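Local coordinates for protein CLPV1 (Pseudomonas aeruginosa, PDB 4UQW) that probably serves as the AAA+ ATPase that disassembles the contracted TssB-TssC sheath of the type VI secretion system, here represented by its N domain, at residues L18-I23 against W43-I47; N35-L40 against T88-V94; R68-L73 against L136-F140. Residue numbers count along the deposited sequence, not the author numbering.

In the fold
All three contacts belong to one largely helical Clp N domain. Contact 1 crosses helices 17-33 and 40-49 near the centre of the chain; contact 2 pairs strands 37-38 and 89-90, the first of which joins those two helices; contact 3 sets helix 66-79 against the loop after helix 127-136. Their centres lie about 13 Å (1 to 2), 17 Å (1 to 3) and 19 Å (2 to 3) apart. Helix 40-49 touches both other contacts, through W43 on V94 and F44 on F140; I23 also packs on V94. Along the chain contacts 1 and 3 follow in series, whereas contact 2 interleaves with each, bringing the 17-33/40-49 link beside the start of helix 92-108.

Contact 1. Residues L18-I23 against W43-I47; sequences LAYKAI and WFHQI
Two helical segments, 18-23 of helix 17-33 and 43-47 of helix 40-49, cross with axes 9.0 Å apart at closest approach and N-to-C directions 118° apart, with A22 CA and I23 CA each 5.8 Å from Q46 CA and W43 CA respectively. The small A22 allows this fit: its CB points toward the other helix and meets I47 CG1 at 3.6 Å and W43 CD1 at 3.7 Å. W43 takes a t rotamer (chi1 -165°, chi2 7°), which carries the indole to helix 17-33 so that NE1 can donate to A19 O at 3.0 Å (N-H...O angle 148°). That carbonyl also accepts from I23 N at 3.1 Å, making it bifurcated. I23, m at both chi angles, lays CD1 over the indole, 3.5 Å from the six-membered ring centroid and 16° off its normal, a CH-pi contact. This is a buried helix-helix crossing of the Clp N-domain core. Around it, W43 reaches V94 and V98 of helix 92-108 and L119 of helix 116-124, while L18 and I47 both touch T116.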
loop_
_atom_site.group_PDB
_atom_site.type_symbol
_atom_site.label_atom_id
_atom_site.label_comp_id
_atom_site.label_asym_id
_atom_site.label_seq_id
_atom_site.Cartn_x
_atom_site.Cartn_y
_atom_site.Cartn_z
ATOM N N LEU A 18 6.870 -7.760 -5.869
ATOM C CA LEU A 18 5.825 -8.120 -4.895
ATOM C C LEU A 18 4.710 -7.059 -4.922
ATOM O O LEU A 18 3.470 -7.360 -4.976
ATOM C CB LEU A 18 6.474 -8.282 -3.488
ATOM C CG LEU A 18 5.489 -8.708 -2.382
ATOM C CD1 LEU A 18 6.215 -9.490 -1.265
ATOM C CD2 LEU A 18 4.752 -7.525 -1.761
ATOM N N ALA A 19 5.078 -5.777 -4.861
ATOM C CA ALA A 19 4.098 -4.692 -4.819
ATOM C C ALA A 19 3.309 -4.635 -6.113
ATOM O O ALA A 19 2.088 -4.418 -6.081
ATOM C CB ALA A 19 4.754 -3.319 -4.563
ATOM N N TYR A 20 3.952 -4.802 -7.287
ATOM C CA TYR A 20 3.243 -4.676 -8.546
ATOM C C TYR A 20 2.326 -5.883 -8.746
ATOM O O TYR A 20 1.169 -5.742 -9.187
ATOM C CB TYR A 20 4.202 -4.597 -9.739
ATOM C CG TYR A 20 3.767 -3.762 -10.946
ATOM C CD1 TYR A 20 2.424 -3.502 -11.232
ATOM C CD2 TYR A 20 4.715 -3.120 -11.732
ATOM C CE1 TYR A 20 2.043 -2.715 -12.327
ATOM C CE2 TYR A 20 4.358 -2.363 -12.840
ATOM C CZ TYR A 20 3.026 -2.147 -13.135
ATOM O OH TYR A 20 2.608 -1.362 -14.184
ATOM N N LYS A 21 2.799 -7.070 -8.403
ATOM C CA LYS A 21 1.913 -8.252 -8.545
ATOM C C LYS A 21 0.712 -8.100 -7.632
ATOM O O LYS A 21 -0.395 -8.548 -7.962
ATOM C CB LYS A 21 2.691 -9.547 -8.240
ATOM C CG LYS A 21 3.656 -9.904 -9.420
ATOM C CD LYS A 21 4.499 -11.144 -9.061
ATOM C CE LYS A 21 5.556 -11.439 -10.124
ATOM N NZ LYS A 21 6.642 -12.293 -9.537
ATOM N N ALA A 22 0.902 -7.430 -6.486
ATOM C CA ALA A 22 -0.257 -7.260 -5.598
ATOM C C ALA A 22 -1.238 -6.214 -6.130
ATOM O O ALA A 22 -2.434 -6.307 -5.842
ATOM C CB ALA A 22 0.197 -6.913 -4.150
ATOM N N ILE A 23 -0.782 -5.183 -6.862
ATOM C CA ILE A 23 -1.671 -4.255 -7.593
ATOM C C ILE A 23 -2.523 -5.059 -8.579
ATOM O O ILE A 23 -3.741 -4.840 -8.733
ATOM C CB ILE A 23 -0.858 -3.152 -8.465
ATOM C CG1 ILE A 23 -0.402 -2.054 -7.546
ATOM C CG2 ILE A 23 -1.738 -2.584 -9.655
ATOM C CD1 ILE A 23 -1.557 -1.206 -6.994
ATOM N N TRP A 43 -5.256 -3.224 -2.099
ATOM C CA TRP A 43 -3.823 -3.467 -2.313
ATOM C C TRP A 43 -3.231 -4.051 -1.026
ATOM O O TRP A 43 -2.504 -5.056 -1.045
ATOM C CB TRP A 43 -3.142 -2.145 -2.641
ATOM C CG TRP A 43 -1.764 -2.305 -3.230
ATOM C CD1 TRP A 43 -1.163 -3.463 -3.608
ATOM C CD2 TRP A 43 -0.904 -1.227 -3.544
ATOM N NE1 TRP A 43 0.091 -3.156 -4.170
ATOM C CE2 TRP A 43 0.228 -1.780 -4.177
ATOM C CE3 TRP A 43 -1.038 0.181 -3.450
ATOM C CZ2 TRP A 43 1.296 -0.967 -4.629
ATOM C CZ3 TRP A 43 -0.009 0.991 -3.898
ATOM C CH2 TRP A 43 1.151 0.393 -4.492
ATOM N N PHE A 44 -3.534 -3.394 0.109
ATOM C CA PHE A 44 -2.961 -3.840 1.383
ATOM C C PHE A 44 -3.532 -5.222 1.767
ATOM O O PHE A 44 -2.794 -6.095 2.272
ATOM C CB PHE A 44 -3.238 -2.805 2.491
ATOM C CG PHE A 44 -2.211 -1.734 2.527
ATOM C CD1 PHE A 44 -1.732 -1.213 1.356
ATOM C CD2 PHE A 44 -1.692 -1.248 3.739
ATOM C CE1 PHE A 44 -0.775 -0.197 1.357
ATOM C CE2 PHE A 44 -0.710 -0.233 3.725
ATOM C CZ PHE A 44 -0.280 0.275 2.553
ATOM N N HIS A 45 -4.841 -5.441 1.531
ATOM C CA HIS A 45 -5.397 -6.760 1.797
ATOM C C HIS A 45 -4.632 -7.846 0.953
ATOM O O HIS A 45 -4.259 -8.909 1.477
ATOM C CB HIS A 45 -6.902 -6.742 1.509
ATOM C CG HIS A 45 -7.499 -8.100 1.523
ATOM N ND1 HIS A 45 -7.913 -8.740 2.670
ATOM C CD2 HIS A 45 -7.686 -8.975 0.505
ATOM C CE1 HIS A 45 -8.395 -9.934 2.350
ATOM N NE2 HIS A 45 -8.259 -10.102 1.047
ATOM N N GLN A 46 -4.372 -7.546 -0.312
ATOM C CA GLN A 46 -3.693 -8.527 -1.157
ATOM C C GLN A 46 -2.256 -8.742 -0.731
ATOM O O GLN A 46 -1.748 -9.901 -0.756
ATOM C CB GLN A 46 -3.749 -8.110 -2.646
ATOM C CG GLN A 46 -5.133 -8.378 -3.240
ATOM C CD GLN A 46 -5.555 -9.809 -3.253
ATOM O OE1 GLN A 46 -4.785 -10.748 -3.560
ATOM N NE2 GLN A 46 -6.767 -9.999 -2.846
ATOM N N ILE A 47 -1.581 -7.696 -0.292
ATOM C CA ILE A 47 -0.208 -7.876 0.203
ATOM C C ILE A 47 -0.205 -8.773 1.437
ATOM O O ILE A 47 0.649 -9.698 1.530
ATOM C CB ILE A 47 0.437 -6.474 0.528
ATOM C CG1 ILE A 47 0.718 -5.700 -0.760
ATOM C CG2 ILE A 47 1.715 -6.656 1.408
ATOM C CD1 ILE A 47 0.898 -4.183 -0.507
#

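Contact 2. Residues N35-L40 against T88-V94; sequences NPYVEL and TDLSSHV
Segments 35-40 and 88-94 run parallel, joined by two beta bridges: Y37 with D89 (CA-CA 5.0 Å) and V38 with L90 (CA-CA 4.7 Å). The side chains of Y37 and D89 leave one face of this two-stranded sheet, those of V38 and L90 the other. At T88, CG2 lies 4.2 Å from V38 CG2, and a water joins OG1 to N35 O, 2.7 Å from each; OG1 is also hydrogen-bonded to K31 NZ. D89 (phi/psi -145/174) brackets Y37: its N donates to P36 O at 3.2 Å, and its O accepts from V38 N at 2.8 Å. Its OD1 takes the L90 N bond at 2.7 Å and forms a salt bridge with R8. L90, chi1 m and chi2 t, brings CD2 to 3.8 Å from V38 CB and also belongs to the benzamidine pocket with R8, F12 and Y20. S91 N donates to V38 O at 2.8 Å, completing the V38-L90 bridge, in which V38 bonds the residues on either side of L90. With chi1 t, S91 is an N-cap whose OG accepts from H93 N at 3.1 Å; the same OG contacts a water at 3.0 Å, which accepts from L40 N at 2.8 Å. H93 places CB 4.1 Å from L40 CD1. V94, chi1 t, directs CG2 to 3.5 Å from V38 O and 4.2 Å from L40 CD2. The chemistry is therefore divided: backbone hydrogen bonds fix the strand register, while S91 and water serve amides at the starts of helices 92-108 and 40-49 respectively.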
loop_
_atom_site.group_PDB
_atom_site.type_symbol
_atom_site.label_atom_id
_atom_site.label_comp_id
_atom_site.label_asym_id
_atom_site.label_seq_id
_atom_site.Cartn_x
_atom_site.Cartn_y
_atom_site.Cartn_z
ATOM N N ASN A 35 -16.387 -3.568 -7.237
ATOM C CA ASN A 35 -16.067 -2.267 -6.629
ATOM C C ASN A 35 -15.563 -1.301 -7.721
ATOM O O ASN A 35 -14.913 -1.748 -8.695
ATOM C CB ASN A 35 -14.973 -2.387 -5.522
ATOM C CG ASN A 35 -15.328 -3.353 -4.397
ATOM O OD1 ASN A 35 -14.477 -4.126 -3.947
ATOM N ND2 ASN A 35 -16.628 -3.339 -3.947
ATOM N N PRO A 36 -15.849 0.001 -7.616
ATOM C CA PRO A 36 -15.565 0.858 -8.772
ATOM C C PRO A 36 -14.100 1.243 -8.916
ATOM O O PRO A 36 -13.646 1.532 -10.058
ATOM C CB PRO A 36 -16.421 2.114 -8.525
ATOM C CG PRO A 36 -16.633 2.113 -7.022
ATOM C CD PRO A 36 -16.746 0.644 -6.643
ATOM N N TYR A 37 -13.345 1.211 -7.802
ATOM C CA TYR A 37 -11.925 1.645 -7.822
ATOM C C TYR A 37 -11.090 0.681 -7.062
ATOM O O TYR A 37 -11.475 0.223 -5.975
ATOM C CB TYR A 37 -11.729 3.096 -7.201
ATOM C CG TYR A 37 -12.480 4.112 -8.037
ATOM C CD1 TYR A 37 -11.932 4.575 -9.236
ATOM C CD2 TYR A 37 -13.773 4.513 -7.683
ATOM C CE1 TYR A 37 -12.646 5.435 -10.061
ATOM C CE2 TYR A 37 -14.502 5.357 -8.494
ATOM C CZ TYR A 37 -13.929 5.820 -9.670
ATOM O OH TYR A 37 -14.652 6.656 -10.484
ATOM N N VAL A 38 -9.909 0.369 -7.620
ATOM C CA VAL A 38 -8.886 -0.359 -6.890
ATOM C C VAL A 38 -8.265 0.598 -5.846
ATOM O O VAL A 38 -7.701 1.629 -6.196
ATOM C CB VAL A 38 -7.807 -0.877 -7.818
ATOM C CG1 VAL A 38 -6.878 -1.791 -7.045
ATOM C CG2 VAL A 38 -8.470 -1.656 -8.970
ATOM N N GLU A 39 -8.493 0.280 -4.572
ATOM C CA GLU A 39 -8.138 1.184 -3.476
ATOM C C GLU A 39 -6.990 0.675 -2.675
ATOM O O GLU A 39 -6.544 -0.469 -2.824
ATOM C CB GLU A 39 -9.321 1.337 -2.526
ATOM C CG GLU A 39 -10.503 2.084 -3.169
ATOM C CD GLU A 39 -11.559 2.422 -2.155
ATOM O OE1 GLU A 39 -11.288 2.345 -0.926
ATOM O OE2 GLU A 39 -12.672 2.757 -2.604
ATOM N N LEU A 40 -6.504 1.568 -1.800
ATOM C CA LEU A 40 -5.489 1.132 -0.874
ATOM C C LEU A 40 -5.930 -0.127 -0.081
ATOM O O LEU A 40 -5.112 -1.027 0.174
ATOM C CB LEU A 40 -5.140 2.234 0.107
ATOM C CG LEU A 40 -4.417 3.458 -0.432
ATOM C CD1 LEU A 40 -4.296 4.528 0.703
ATOM C CD2 LEU A 40 -3.050 3.101 -0.942
ATOM N N THR A 88 -13.772 -0.197 -14.376
ATOM C CA THR A 88 -12.980 -0.121 -13.167
ATOM C C THR A 88 -11.796 0.824 -13.405
ATOM O O THR A 88 -11.243 0.894 -14.503
ATOM C CB THR A 88 -12.456 -1.499 -12.797
ATOM O OG1 THR A 88 -13.508 -2.453 -12.998
ATOM C CG2 THR A 88 -11.964 -1.549 -11.352
ATOM N N ASP A 89 -11.338 1.490 -12.333
ATOM C CA ASP A 89 -10.118 2.311 -12.423
ATOM C C ASP A 89 -9.355 2.231 -11.105
ATOM O O ASP A 89 -9.805 1.657 -10.150
ATOM C CB ASP A 89 -10.441 3.797 -12.763
ATOM C CG ASP A 89 -9.355 4.479 -13.578
ATOM O OD1 ASP A 89 -8.212 4.024 -13.567
ATOM O OD2 ASP A 89 -9.646 5.448 -14.312
ATOM N N LEU A 90 -8.156 2.835 -11.117
ATOM C CA LEU A 90 -7.378 2.927 -9.862
ATOM C C LEU A 90 -7.770 4.135 -9.071
ATOM O O LEU A 90 -8.013 5.167 -9.646
ATOM C CB LEU A 90 -5.895 3.066 -10.157
ATOM C CG LEU A 90 -5.340 1.973 -11.057
ATOM C CD1 LEU A 90 -3.819 2.336 -11.392
ATOM C CD2 LEU A 90 -5.445 0.568 -10.478
ATOM N N SER A 91 -7.896 4.006 -7.744
ATOM C CA SER A 91 -8.035 5.165 -6.875
ATOM C C SER A 91 -6.869 6.172 -7.011
ATOM O O SER A 91 -5.701 5.761 -7.076
ATOM C CB SER A 91 -8.056 4.681 -5.428
ATOM O OG SER A 91 -8.088 5.773 -4.492
ATOM N N SER A 92 -7.201 7.458 -6.964
ATOM C CA SER A 92 -6.154 8.452 -6.933
ATOM C C SER A 92 -5.194 8.186 -5.767
ATOM O O SER A 92 -3.999 8.454 -5.860
ATOM C CB SER A 92 -6.776 9.847 -6.836
ATOM O OG SER A 92 -5.781 10.846 -6.791
ATOM N N HIS A 93 -5.679 7.699 -4.618
ATOM C CA HIS A 93 -4.754 7.455 -3.515
ATOM C C HIS A 93 -3.745 6.371 -3.802
ATOM O O HIS A 93 -2.644 6.380 -3.223
ATOM C CB HIS A 93 -5.547 7.097 -2.228
ATOM C CG HIS A 93 -6.165 8.298 -1.570
ATOM N ND1 HIS A 93 -7.170 8.182 -0.632
ATOM C CD2 HIS A 93 -5.917 9.626 -1.702
ATOM C CE1 HIS A 93 -7.489 9.383 -0.190
ATOM N NE2 HIS A 93 -6.734 10.281 -0.804
ATOM N N VAL A 94 -4.070 5.399 -4.672
ATOM C CA VAL A 94 -3.106 4.368 -4.981
ATOM C C VAL A 94 -1.974 5.011 -5.836
ATOM O O VAL A 94 -0.772 4.787 -5.547
ATOM C CB VAL A 94 -3.802 3.211 -5.743
ATOM C CG1 VAL A 94 -2.782 2.314 -6.433
ATOM C CG2 VAL A 94 -4.623 2.429 -4.733
HETATM O O HOH W 1 -15.222 -3.067 -11.000
HETATM O O HOH W 2 -7.653 4.132 -2.029
#

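Contact 3. Residues R68-L73 against L136-F140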
loop_
_atom_site.group_PDB
_atom_site.type_symbol
_atom_site.label_atom_id
_atom_site.label_comp_id
_atom_site.label_asym_id
_atom_site.label_seq_id
_atom_site.Cartn_x
_atom_site.Cartn_y
_atom_site.Cartn_z
ATOM N N ARG A 68 -6.551 -8.078 14.400
ATOM C CA ARG A 68 -7.448 -6.939 14.349
ATOM C C ARG A 68 -7.387 -6.228 13.004
ATOM O O ARG A 68 -8.392 -5.822 12.421
ATOM C CB ARG A 68 -7.142 -5.966 15.488
ATOM C CG ARG A 68 -7.938 -4.663 15.409
ATOM C CD ARG A 68 -9.317 -4.860 15.906
ATOM N NE ARG A 68 -9.378 -5.473 17.218
ATOM C CZ ARG A 68 -10.499 -5.912 17.772
ATOM N NH1 ARG A 68 -11.657 -5.758 17.108
ATOM N NH2 ARG A 68 -10.425 -6.478 18.941
ATOM N N LEU A 69 -6.160 -6.068 12.488
ATOM C CA LEU A 69 -5.949 -5.424 11.205
ATOM C C LEU A 69 -6.684 -6.219 10.145
ATOM O O LEU A 69 -7.364 -5.617 9.308
ATOM C CB LEU A 69 -4.416 -5.303 10.884
ATOM C CG LEU A 69 -4.134 -4.778 9.476
ATOM C CD1 LEU A 69 -4.793 -3.413 9.320
ATOM C CD2 LEU A 69 -2.586 -4.737 9.335
ATOM N N ALA A 70 -6.568 -7.556 10.194
ATOM C CA ALA A 70 -7.241 -8.378 9.176
ATOM C C ALA A 70 -8.767 -8.183 9.226
ATOM O O ALA A 70 -9.428 -8.046 8.186
ATOM C CB ALA A 70 -6.897 -9.831 9.380
ATOM N N LYS A 71 -9.303 -8.130 10.441
ATOM C CA LYS A 71 -10.731 -7.929 10.665
ATOM C C LYS A 71 -11.150 -6.557 10.078
ATOM O O LYS A 71 -12.196 -6.396 9.394
ATOM C CB LYS A 71 -11.075 -8.001 12.156
ATOM C CG LYS A 71 -12.522 -7.777 12.519
ATOM C CD LYS A 71 -12.671 -7.972 14.012
ATOM C CE LYS A 71 -14.112 -7.949 14.454
ATOM N NZ LYS A 71 -14.692 -6.615 14.170
ATOM N N ASP A 72 -10.363 -5.531 10.398
ATOM C CA ASP A 72 -10.699 -4.211 9.935
ATOM C C ASP A 72 -10.644 -4.101 8.403
ATOM O O ASP A 72 -11.509 -3.419 7.811
ATOM C CB ASP A 72 -9.732 -3.180 10.552
ATOM C CG ASP A 72 -9.998 -2.943 12.054
ATOM O OD1 ASP A 72 -11.088 -3.318 12.586
ATOM O OD2 ASP A 72 -9.100 -2.425 12.763
ATOM N N LEU A 73 -9.635 -4.704 7.767
ATOM C CA LEU A 73 -9.530 -4.592 6.322
ATOM C C LEU A 73 -10.661 -5.335 5.658
ATOM O O LEU A 73 -11.224 -4.838 4.645
ATOM C CB LEU A 73 -8.182 -5.134 5.808
ATOM C CG LEU A 73 -6.980 -4.320 6.311
ATOM C CD1 LEU A 73 -5.721 -4.997 5.725
ATOM C CD2 LEU A 73 -7.046 -2.861 5.863
ATOM N N LEU A 136 -9.050 3.015 7.429
ATOM C CA LEU A 136 -9.178 1.583 7.219
ATOM C C LEU A 136 -9.037 0.791 8.507
ATOM O O LEU A 136 -9.783 -0.163 8.759
ATOM C CB LEU A 136 -8.138 1.102 6.201
ATOM C CG LEU A 136 -8.265 1.730 4.807
ATOM C CD1 LEU A 136 -7.214 1.159 3.885
ATOM C CD2 LEU A 136 -9.659 1.455 4.255
ATOM N N SER A 137 -8.066 1.176 9.330
ATOM C CA SER A 137 -7.897 0.506 10.641
ATOM C C SER A 137 -7.223 1.453 11.596
ATOM O O SER A 137 -6.135 1.979 11.292
ATOM C CB SER A 137 -7.030 -0.759 10.519
ATOM O OG SER A 137 -6.849 -1.344 11.806
ATOM N N ALA A 138 -7.835 1.605 12.781
ATOM C CA ALA A 138 -7.176 2.345 13.827
ATOM C C ALA A 138 -5.858 1.710 14.244
ATOM O O ALA A 138 -5.005 2.418 14.809
ATOM C CB ALA A 138 -8.100 2.471 15.038
ATOM N N GLU A 139 -5.619 0.439 13.903
ATOM C CA GLU A 139 -4.304 -0.178 14.190
ATOM C C GLU A 139 -3.191 0.630 13.539
ATOM O O GLU A 139 -2.073 0.716 14.058
ATOM C CB GLU A 139 -4.201 -1.637 13.672
ATOM C CG GLU A 139 -5.099 -2.616 14.493
ATOM C CD GLU A 139 -4.692 -2.637 15.934
ATOM O OE1 GLU A 139 -3.561 -2.994 16.282
ATOM O OE2 GLU A 139 -5.547 -2.350 16.837
ATOM N N PHE A 140 -3.456 1.211 12.370
ATOM C CA PHE A 140 -2.360 1.940 11.716
ATOM C C PHE A 140 -1.954 3.237 12.415
ATOM O O PHE A 140 -0.874 3.773 12.125
ATOM C CB PHE A 140 -2.725 2.268 10.263
ATOM C CG PHE A 140 -2.768 1.073 9.340
ATOM C CD1 PHE A 140 -1.648 0.283 9.145
ATOM C CD2 PHE A 140 -3.923 0.800 8.606
ATOM C CE1 PHE A 140 -1.669 -0.784 8.233
ATOM C CE2 PHE A 140 -3.925 -0.240 7.660
ATOM C CZ PHE A 140 -2.800 -1.016 7.485
HETATM O O HOH W 3 -12.870 -1.319 8.963
#
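L69, L73 and F140 form the apolar centre. L69, with chi1 t and chi2 p, brings CD1 to 3.6 Å from F140 CZ and 3.7 Å from S137 CB; L73 CD2 approaches the edge of the phenyl ring at 4.5 Å from F140 CE2 and meets L136 CB at 4.1 Å. Helix 40-49 closes this cluster, with L48 against both L69 and L73, V41 against L136, and F44 against F140. One step outward, D72 CB sits 3.5 Å from L136 O, and the D72 and S137 CA atoms are 5.5 Å apart. S137, whose phi/psi of -155/129 breaks with helix 127-136, donates from OG to D72 OD2 at 2.7 Å. The same OG accepts from E139 N at 3.0 Å, an ST turn leading into the 3-10 residues 138-140, where F140 N bonds S137 O at 3.0 Å. At the outer edge, R68 CG and E139 CG touch at 3.6 Å through their aliphatic parts; the E139 carboxylate is engaged by K142 and by D65 N. A water lies 2.8 Å from D72 O and, as a weak and longer contact, 3.3 Å from L136 O. The S137 hydroxyl thus works both ways, as donor to helix 66-79 and acceptor within its own turn, so one polar group couples the end of helix 127-136 to a neighbouring helix while the leucines and F140 fill the interior beneath it.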